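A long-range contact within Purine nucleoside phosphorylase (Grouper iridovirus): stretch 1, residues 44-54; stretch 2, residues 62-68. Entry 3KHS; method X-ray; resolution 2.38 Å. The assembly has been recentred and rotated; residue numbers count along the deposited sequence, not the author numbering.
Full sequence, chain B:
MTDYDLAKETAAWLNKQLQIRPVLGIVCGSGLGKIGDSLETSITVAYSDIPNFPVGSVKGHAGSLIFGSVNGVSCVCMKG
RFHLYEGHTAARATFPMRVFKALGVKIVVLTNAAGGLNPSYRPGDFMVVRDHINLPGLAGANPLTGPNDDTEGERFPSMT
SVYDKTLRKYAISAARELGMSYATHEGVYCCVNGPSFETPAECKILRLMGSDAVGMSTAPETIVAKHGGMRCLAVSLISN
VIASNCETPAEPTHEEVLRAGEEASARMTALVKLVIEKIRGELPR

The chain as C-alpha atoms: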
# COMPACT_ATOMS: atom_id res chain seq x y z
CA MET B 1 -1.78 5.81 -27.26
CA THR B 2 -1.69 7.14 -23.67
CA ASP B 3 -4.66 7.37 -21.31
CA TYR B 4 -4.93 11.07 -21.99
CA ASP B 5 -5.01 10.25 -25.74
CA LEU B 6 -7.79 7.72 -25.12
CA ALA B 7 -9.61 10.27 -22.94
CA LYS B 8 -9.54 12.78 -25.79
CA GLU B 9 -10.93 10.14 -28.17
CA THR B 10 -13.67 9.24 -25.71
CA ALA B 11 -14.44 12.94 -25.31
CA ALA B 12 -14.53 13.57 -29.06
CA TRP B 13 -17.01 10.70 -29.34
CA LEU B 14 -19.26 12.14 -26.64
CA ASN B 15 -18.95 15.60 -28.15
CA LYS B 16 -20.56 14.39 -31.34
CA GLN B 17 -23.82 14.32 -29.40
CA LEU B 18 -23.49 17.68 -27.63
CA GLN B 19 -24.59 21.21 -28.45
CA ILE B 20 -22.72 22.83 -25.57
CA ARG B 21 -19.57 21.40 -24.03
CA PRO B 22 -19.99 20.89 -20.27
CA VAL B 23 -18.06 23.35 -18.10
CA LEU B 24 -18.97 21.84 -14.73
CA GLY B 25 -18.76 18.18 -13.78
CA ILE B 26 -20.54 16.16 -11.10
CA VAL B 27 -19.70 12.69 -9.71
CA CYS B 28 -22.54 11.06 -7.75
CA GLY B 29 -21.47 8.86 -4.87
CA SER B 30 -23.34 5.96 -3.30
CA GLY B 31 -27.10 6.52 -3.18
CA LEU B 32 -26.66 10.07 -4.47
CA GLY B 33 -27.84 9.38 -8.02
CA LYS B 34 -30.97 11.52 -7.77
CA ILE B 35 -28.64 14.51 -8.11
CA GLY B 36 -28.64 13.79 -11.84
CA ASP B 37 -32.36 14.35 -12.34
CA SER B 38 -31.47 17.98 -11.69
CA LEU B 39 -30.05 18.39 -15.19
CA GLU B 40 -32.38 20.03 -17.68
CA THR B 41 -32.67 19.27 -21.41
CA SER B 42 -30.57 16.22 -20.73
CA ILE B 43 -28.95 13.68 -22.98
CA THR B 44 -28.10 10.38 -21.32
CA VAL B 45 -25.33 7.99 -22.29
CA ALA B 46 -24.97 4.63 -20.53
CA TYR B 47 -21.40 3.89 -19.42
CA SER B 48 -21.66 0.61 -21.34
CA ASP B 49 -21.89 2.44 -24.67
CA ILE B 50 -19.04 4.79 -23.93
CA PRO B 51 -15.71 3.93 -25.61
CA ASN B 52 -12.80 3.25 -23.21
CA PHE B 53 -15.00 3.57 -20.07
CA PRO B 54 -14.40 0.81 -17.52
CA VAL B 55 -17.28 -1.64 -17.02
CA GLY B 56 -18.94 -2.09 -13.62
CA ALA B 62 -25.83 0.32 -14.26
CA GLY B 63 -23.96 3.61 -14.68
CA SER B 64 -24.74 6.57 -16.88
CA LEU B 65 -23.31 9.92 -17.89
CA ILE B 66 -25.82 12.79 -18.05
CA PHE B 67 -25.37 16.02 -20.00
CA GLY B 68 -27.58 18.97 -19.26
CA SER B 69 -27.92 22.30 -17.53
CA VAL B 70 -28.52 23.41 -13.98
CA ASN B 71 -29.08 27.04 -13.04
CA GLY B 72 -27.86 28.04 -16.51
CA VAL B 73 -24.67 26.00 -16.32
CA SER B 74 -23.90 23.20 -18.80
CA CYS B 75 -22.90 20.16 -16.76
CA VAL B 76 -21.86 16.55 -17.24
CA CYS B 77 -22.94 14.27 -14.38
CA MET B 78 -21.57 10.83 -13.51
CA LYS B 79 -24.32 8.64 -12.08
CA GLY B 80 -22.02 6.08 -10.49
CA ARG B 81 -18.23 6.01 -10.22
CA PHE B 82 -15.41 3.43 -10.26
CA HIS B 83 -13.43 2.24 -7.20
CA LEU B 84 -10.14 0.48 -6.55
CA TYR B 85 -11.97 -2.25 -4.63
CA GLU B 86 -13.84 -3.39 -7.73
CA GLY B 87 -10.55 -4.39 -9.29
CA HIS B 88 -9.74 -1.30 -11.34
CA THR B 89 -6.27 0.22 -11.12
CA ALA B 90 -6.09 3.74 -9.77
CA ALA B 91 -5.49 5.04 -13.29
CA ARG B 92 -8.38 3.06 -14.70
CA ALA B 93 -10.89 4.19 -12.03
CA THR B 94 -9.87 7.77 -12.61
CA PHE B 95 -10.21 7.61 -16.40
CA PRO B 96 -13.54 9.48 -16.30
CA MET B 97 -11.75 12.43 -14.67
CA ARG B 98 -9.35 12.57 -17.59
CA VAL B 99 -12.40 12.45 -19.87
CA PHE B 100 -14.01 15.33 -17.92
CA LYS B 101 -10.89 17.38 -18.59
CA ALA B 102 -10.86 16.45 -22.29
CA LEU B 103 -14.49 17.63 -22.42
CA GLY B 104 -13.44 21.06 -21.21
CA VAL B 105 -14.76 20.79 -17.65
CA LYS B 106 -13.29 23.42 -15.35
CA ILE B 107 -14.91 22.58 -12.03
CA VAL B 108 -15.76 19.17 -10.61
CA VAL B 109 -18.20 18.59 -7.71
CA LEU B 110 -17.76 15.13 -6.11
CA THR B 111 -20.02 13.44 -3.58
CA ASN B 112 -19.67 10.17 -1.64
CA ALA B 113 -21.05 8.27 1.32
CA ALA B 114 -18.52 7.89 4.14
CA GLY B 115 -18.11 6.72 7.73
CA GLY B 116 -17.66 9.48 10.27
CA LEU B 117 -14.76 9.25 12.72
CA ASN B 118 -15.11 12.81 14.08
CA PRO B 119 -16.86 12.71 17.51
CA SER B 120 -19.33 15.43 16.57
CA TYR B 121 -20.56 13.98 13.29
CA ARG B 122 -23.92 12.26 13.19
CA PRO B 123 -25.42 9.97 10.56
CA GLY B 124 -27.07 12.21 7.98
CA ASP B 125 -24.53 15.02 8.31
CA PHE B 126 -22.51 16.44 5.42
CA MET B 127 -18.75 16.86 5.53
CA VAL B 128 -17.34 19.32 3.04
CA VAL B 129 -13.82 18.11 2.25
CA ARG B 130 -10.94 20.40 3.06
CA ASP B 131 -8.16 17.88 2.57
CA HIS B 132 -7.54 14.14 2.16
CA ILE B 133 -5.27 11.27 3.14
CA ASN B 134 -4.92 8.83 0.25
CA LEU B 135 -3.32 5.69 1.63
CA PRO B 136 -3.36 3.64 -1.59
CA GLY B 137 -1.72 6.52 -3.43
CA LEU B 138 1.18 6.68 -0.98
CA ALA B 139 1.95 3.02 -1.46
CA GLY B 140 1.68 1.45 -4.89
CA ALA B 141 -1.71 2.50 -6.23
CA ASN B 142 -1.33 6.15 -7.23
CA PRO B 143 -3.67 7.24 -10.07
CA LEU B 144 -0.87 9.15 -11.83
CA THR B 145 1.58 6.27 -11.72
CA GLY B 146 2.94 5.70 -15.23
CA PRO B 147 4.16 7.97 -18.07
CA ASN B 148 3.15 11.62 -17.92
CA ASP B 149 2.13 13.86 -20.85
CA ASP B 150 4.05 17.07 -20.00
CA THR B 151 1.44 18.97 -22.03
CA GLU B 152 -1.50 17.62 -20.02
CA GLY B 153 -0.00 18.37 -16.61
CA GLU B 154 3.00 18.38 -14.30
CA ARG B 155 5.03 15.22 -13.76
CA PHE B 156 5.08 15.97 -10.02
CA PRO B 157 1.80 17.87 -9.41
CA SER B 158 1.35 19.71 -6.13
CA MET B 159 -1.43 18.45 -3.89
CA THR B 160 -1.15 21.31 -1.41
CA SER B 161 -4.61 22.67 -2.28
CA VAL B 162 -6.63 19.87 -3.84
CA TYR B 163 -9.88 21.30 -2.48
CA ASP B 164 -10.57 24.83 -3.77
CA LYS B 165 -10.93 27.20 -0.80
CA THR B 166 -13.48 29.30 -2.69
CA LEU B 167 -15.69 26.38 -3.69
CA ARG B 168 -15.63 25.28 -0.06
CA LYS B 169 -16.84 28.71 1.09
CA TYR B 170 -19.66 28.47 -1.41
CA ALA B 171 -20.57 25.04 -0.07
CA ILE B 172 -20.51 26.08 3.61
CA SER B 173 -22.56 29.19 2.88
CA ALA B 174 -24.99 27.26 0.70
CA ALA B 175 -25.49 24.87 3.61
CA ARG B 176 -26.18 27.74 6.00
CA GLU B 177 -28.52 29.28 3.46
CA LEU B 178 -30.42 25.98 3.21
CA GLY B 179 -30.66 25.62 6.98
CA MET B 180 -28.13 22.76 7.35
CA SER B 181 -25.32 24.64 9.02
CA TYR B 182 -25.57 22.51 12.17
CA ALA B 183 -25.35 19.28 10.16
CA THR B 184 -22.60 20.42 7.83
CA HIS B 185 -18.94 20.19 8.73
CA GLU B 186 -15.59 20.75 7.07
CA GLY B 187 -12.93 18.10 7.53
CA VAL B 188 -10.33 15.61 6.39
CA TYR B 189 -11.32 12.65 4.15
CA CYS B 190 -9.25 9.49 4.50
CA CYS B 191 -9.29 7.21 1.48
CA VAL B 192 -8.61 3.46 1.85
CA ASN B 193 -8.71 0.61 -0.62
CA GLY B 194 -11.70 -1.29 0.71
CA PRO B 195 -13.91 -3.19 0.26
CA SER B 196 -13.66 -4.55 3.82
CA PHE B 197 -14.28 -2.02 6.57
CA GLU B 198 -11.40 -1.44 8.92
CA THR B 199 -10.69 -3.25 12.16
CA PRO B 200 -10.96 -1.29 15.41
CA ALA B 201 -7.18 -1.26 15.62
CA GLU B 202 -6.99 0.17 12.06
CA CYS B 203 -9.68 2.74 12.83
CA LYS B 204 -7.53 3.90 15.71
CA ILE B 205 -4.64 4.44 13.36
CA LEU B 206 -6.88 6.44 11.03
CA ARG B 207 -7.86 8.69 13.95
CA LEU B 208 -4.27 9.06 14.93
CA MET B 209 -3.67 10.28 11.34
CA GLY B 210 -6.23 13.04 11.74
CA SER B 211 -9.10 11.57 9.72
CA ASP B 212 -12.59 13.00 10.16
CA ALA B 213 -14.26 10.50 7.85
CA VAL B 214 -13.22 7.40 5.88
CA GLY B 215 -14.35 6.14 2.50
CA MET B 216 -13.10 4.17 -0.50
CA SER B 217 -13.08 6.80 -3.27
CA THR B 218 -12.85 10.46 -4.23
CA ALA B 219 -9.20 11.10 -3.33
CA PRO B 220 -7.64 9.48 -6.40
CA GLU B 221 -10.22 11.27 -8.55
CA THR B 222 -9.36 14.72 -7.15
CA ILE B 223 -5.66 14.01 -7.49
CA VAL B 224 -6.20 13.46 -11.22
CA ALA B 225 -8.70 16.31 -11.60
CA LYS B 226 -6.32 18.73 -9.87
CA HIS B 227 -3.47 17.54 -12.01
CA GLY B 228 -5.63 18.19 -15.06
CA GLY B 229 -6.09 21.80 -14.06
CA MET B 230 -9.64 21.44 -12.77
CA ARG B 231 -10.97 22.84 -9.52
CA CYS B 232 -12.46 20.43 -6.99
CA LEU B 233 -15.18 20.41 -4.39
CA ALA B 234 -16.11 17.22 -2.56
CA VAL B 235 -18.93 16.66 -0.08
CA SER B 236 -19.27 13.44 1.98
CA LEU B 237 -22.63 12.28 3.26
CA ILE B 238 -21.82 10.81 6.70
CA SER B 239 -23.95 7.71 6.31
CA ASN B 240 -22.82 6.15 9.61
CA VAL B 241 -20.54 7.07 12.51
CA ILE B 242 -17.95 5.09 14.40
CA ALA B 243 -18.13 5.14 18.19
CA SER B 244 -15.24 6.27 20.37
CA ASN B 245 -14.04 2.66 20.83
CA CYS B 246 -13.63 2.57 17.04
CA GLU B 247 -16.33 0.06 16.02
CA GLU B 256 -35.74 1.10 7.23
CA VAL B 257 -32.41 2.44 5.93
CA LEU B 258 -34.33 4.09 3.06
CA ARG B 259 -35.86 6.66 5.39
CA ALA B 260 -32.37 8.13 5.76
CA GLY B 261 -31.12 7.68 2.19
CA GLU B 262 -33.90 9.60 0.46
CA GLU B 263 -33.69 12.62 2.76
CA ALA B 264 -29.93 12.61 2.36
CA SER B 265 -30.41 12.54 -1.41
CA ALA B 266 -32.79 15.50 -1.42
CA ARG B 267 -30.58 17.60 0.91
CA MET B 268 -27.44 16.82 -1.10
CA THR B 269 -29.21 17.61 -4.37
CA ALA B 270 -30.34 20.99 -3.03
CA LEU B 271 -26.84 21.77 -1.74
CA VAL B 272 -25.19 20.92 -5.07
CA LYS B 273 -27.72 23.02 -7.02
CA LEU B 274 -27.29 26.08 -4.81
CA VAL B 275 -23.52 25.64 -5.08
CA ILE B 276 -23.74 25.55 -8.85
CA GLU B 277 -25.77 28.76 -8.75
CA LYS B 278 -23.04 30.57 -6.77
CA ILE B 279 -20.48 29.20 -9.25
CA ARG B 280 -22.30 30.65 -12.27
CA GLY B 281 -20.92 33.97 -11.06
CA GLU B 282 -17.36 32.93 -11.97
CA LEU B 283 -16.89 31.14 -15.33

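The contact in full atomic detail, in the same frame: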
# COMPACT_ATOMS: atom_id res chain seq x y z
N THR B 44 -28.66 11.40 -22.19
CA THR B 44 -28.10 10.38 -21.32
C THR B 44 -27.35 9.32 -22.10
O THR B 44 -27.85 8.80 -23.10
CB THR B 44 -29.20 9.72 -20.49
OG1 THR B 44 -29.81 10.71 -19.65
CG2 THR B 44 -28.63 8.58 -19.64
N VAL B 45 -26.14 8.99 -21.64
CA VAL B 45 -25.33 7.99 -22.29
C VAL B 45 -24.87 6.95 -21.28
O VAL B 45 -24.10 7.27 -20.37
CB VAL B 45 -24.11 8.64 -22.97
CG1 VAL B 45 -23.43 7.64 -23.87
CG2 VAL B 45 -24.54 9.87 -23.76
N ALA B 46 -25.34 5.71 -21.43
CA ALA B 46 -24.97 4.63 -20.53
C ALA B 46 -23.46 4.44 -20.58
O ALA B 46 -22.86 4.59 -21.66
CB ALA B 46 -25.64 3.37 -20.95
N TYR B 47 -22.85 4.11 -19.44
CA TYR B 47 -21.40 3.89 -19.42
C TYR B 47 -21.02 2.76 -20.40
O TYR B 47 -19.98 2.80 -21.06
CB TYR B 47 -20.92 3.50 -18.01
CG TYR B 47 -20.86 4.63 -17.01
CD1 TYR B 47 -21.01 5.96 -17.42
CD2 TYR B 47 -20.69 4.37 -15.65
CE1 TYR B 47 -21.00 7.00 -16.51
CE2 TYR B 47 -20.67 5.41 -14.72
CZ TYR B 47 -20.83 6.73 -15.16
OH TYR B 47 -20.83 7.78 -14.26
N SER B 48 -21.89 1.76 -20.49
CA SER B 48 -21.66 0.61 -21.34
C SER B 48 -21.47 0.92 -22.82
O SER B 48 -20.85 0.15 -23.55
CB SER B 48 -22.81 -0.37 -21.15
OG SER B 48 -24.04 0.25 -21.48
N ASP B 49 -22.01 2.05 -23.27
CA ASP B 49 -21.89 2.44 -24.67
C ASP B 49 -20.73 3.39 -24.88
O ASP B 49 -20.37 3.69 -26.02
CB ASP B 49 -23.17 3.14 -25.18
CG ASP B 49 -24.41 2.26 -25.11
OD1 ASP B 49 -24.31 1.05 -25.40
OD2 ASP B 49 -25.49 2.79 -24.78
N ILE B 50 -20.14 3.87 -23.79
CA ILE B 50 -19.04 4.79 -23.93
C ILE B 50 -17.71 4.08 -24.14
O ILE B 50 -17.31 3.20 -23.37
CB ILE B 50 -18.91 5.72 -22.71
CG1 ILE B 50 -20.22 6.47 -22.49
CG2 ILE B 50 -17.78 6.70 -22.91
CD1 ILE B 50 -20.15 7.41 -21.32
N PRO B 51 -17.01 4.45 -25.21
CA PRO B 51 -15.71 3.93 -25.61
C PRO B 51 -14.65 4.17 -24.52
O PRO B 51 -14.53 5.28 -24.01
CB PRO B 51 -15.40 4.76 -26.85
CG PRO B 51 -16.75 4.96 -27.46
CD PRO B 51 -17.65 5.21 -26.30
N ASN B 52 -13.87 3.14 -24.20
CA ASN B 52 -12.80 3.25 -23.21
C ASN B 52 -13.23 3.31 -21.74
O ASN B 52 -12.38 3.19 -20.87
CB ASN B 52 -11.92 4.47 -23.50
CG ASN B 52 -11.13 4.34 -24.79
OD1 ASN B 52 -10.52 3.31 -25.06
ND2 ASN B 52 -11.10 5.41 -25.58
N PHE B 53 -14.52 3.51 -21.46
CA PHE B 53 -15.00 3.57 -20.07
C PHE B 53 -14.93 2.19 -19.42
O PHE B 53 -15.31 1.19 -20.04
CB PHE B 53 -16.45 4.06 -20.01
CG PHE B 53 -16.62 5.42 -19.35
CD1 PHE B 53 -15.88 6.51 -19.76
CD2 PHE B 53 -17.56 5.60 -18.34
CE1 PHE B 53 -16.05 7.77 -19.18
CE2 PHE B 53 -17.75 6.85 -17.75
CZ PHE B 53 -16.99 7.94 -18.17
N PRO B 54 -14.46 2.13 -18.18
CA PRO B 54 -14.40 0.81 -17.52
C PRO B 54 -15.82 0.28 -17.35
O PRO B 54 -16.77 1.05 -17.33
CB PRO B 54 -13.73 1.11 -16.19
CG PRO B 54 -12.84 2.29 -16.52
CD PRO B 54 -13.73 3.15 -17.41
N ALA B 62 -25.11 -0.34 -15.34
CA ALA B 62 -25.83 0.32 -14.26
C ALA B 62 -25.56 1.83 -14.27
O ALA B 62 -26.43 2.62 -13.94
CB ALA B 62 -25.43 -0.29 -12.89
N GLY B 63 -24.34 2.21 -14.67
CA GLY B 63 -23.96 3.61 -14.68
C GLY B 63 -24.24 4.43 -15.93
O GLY B 63 -24.21 3.95 -17.05
N SER B 64 -24.49 5.71 -15.74
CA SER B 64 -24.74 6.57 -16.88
C SER B 64 -24.18 7.96 -16.71
O SER B 64 -24.03 8.47 -15.59
CB SER B 64 -26.24 6.67 -17.17
OG SER B 64 -26.98 6.86 -15.98
N LEU B 65 -23.87 8.58 -17.84
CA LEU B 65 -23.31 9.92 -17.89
C LEU B 65 -24.44 10.81 -18.39
O LEU B 65 -25.06 10.52 -19.42
CB LEU B 65 -22.14 9.92 -18.86
CG LEU B 65 -21.01 10.94 -18.76
CD1 LEU B 65 -20.49 10.97 -17.35
CD2 LEU B 65 -19.89 10.57 -19.75
N ILE B 66 -24.73 11.89 -17.68
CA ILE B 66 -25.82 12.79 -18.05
C ILE B 66 -25.33 14.17 -18.42
O ILE B 66 -24.56 14.78 -17.68
CB ILE B 66 -26.84 12.91 -16.88
CG1 ILE B 66 -27.34 11.53 -16.47
CG2 ILE B 66 -28.03 13.75 -17.29
CD1 ILE B 66 -28.48 11.57 -15.49
N PHE B 67 -25.76 14.67 -19.58
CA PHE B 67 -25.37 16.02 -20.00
C PHE B 67 -26.59 16.90 -19.98
O PHE B 67 -27.63 16.54 -20.54
CB PHE B 67 -24.80 16.03 -21.41
CG PHE B 67 -23.59 15.20 -21.58
CD1 PHE B 67 -23.70 13.83 -21.75
CD2 PHE B 67 -22.33 15.79 -21.53
CE1 PHE B 67 -22.57 13.06 -21.86
CE2 PHE B 67 -21.18 15.01 -21.65
CZ PHE B 67 -21.30 13.64 -21.81
N GLY B 68 -26.46 18.06 -19.35
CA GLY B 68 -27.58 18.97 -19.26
C GLY B 68 -27.21 20.19 -18.46
O GLY B 68 -26.08 20.35 -18.02

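Two neighbouring strands of one chain, residues 44-46 and 64-68, pair antiparallel through two backbone hydrogen bonds, a third extends the pairing to Tyr47 and Gly63, and the loop that follows the first strand folds apolar side chains onto Leu65. The strand directions differ by 164°, and the axes approach to 4.6 Å. Val45 and Leu65 form the hydrogen-bonded pair: Val45 N donates to Leu65 O and Leu65 N to Val45 O, each over 2.9 Å and nearly linear at 173°. Thr44 with Ile66 and Ala46 with Ser64 flank it as non-hydrogen-bonded pairs. Beside the first of these, Thr44 CA lies 3.6 Å from Leu65 O in a CA-H...O contact, so this carbonyl also receives a weakly polarised C-H. A third hydrogen bond, Tyr47 N to Gly63 O at 2.8 Å, carries the pairing just past the strand, where the chain turns into a 3-10 segment (47-49) with Asp49 N hydrogen-bonded to Ala46 O.

Side chains alternate between the two faces of the sheet. On the face of Thr44, Ala46, Ser64 and Ile66, contacts are modest: Thr44 CG2 meets Ser64 CB at 3.9 Å, and Thr44 OG1 only approaches Ile66 CG1, at 4.1 Å. On the face of Val45 and Leu65, packing is hydrophobic. Leu65, the residue most covered by the other stretch, places CD2 3.5 Å from Ile50 CD1 and 4.2 Å from Phe53 CZ; a type II turn from Ile50 to Phe53 joins these two partners. Val45 CG2 reaches Phe67 CE1 at 4.2 Å.

The Tyr47 ring lies against the backbone of Gly63 and Ser64, with Ser64 CA and Gly63 O over one face and its CE1 3.9 Å from Leu65 CB. Gly63 leaves room for it: an ideal CB there would sit 2.3 Å from Tyr47 CD2, a clash. Tyr47 OH is hydrogen-bonded elsewhere in the structure.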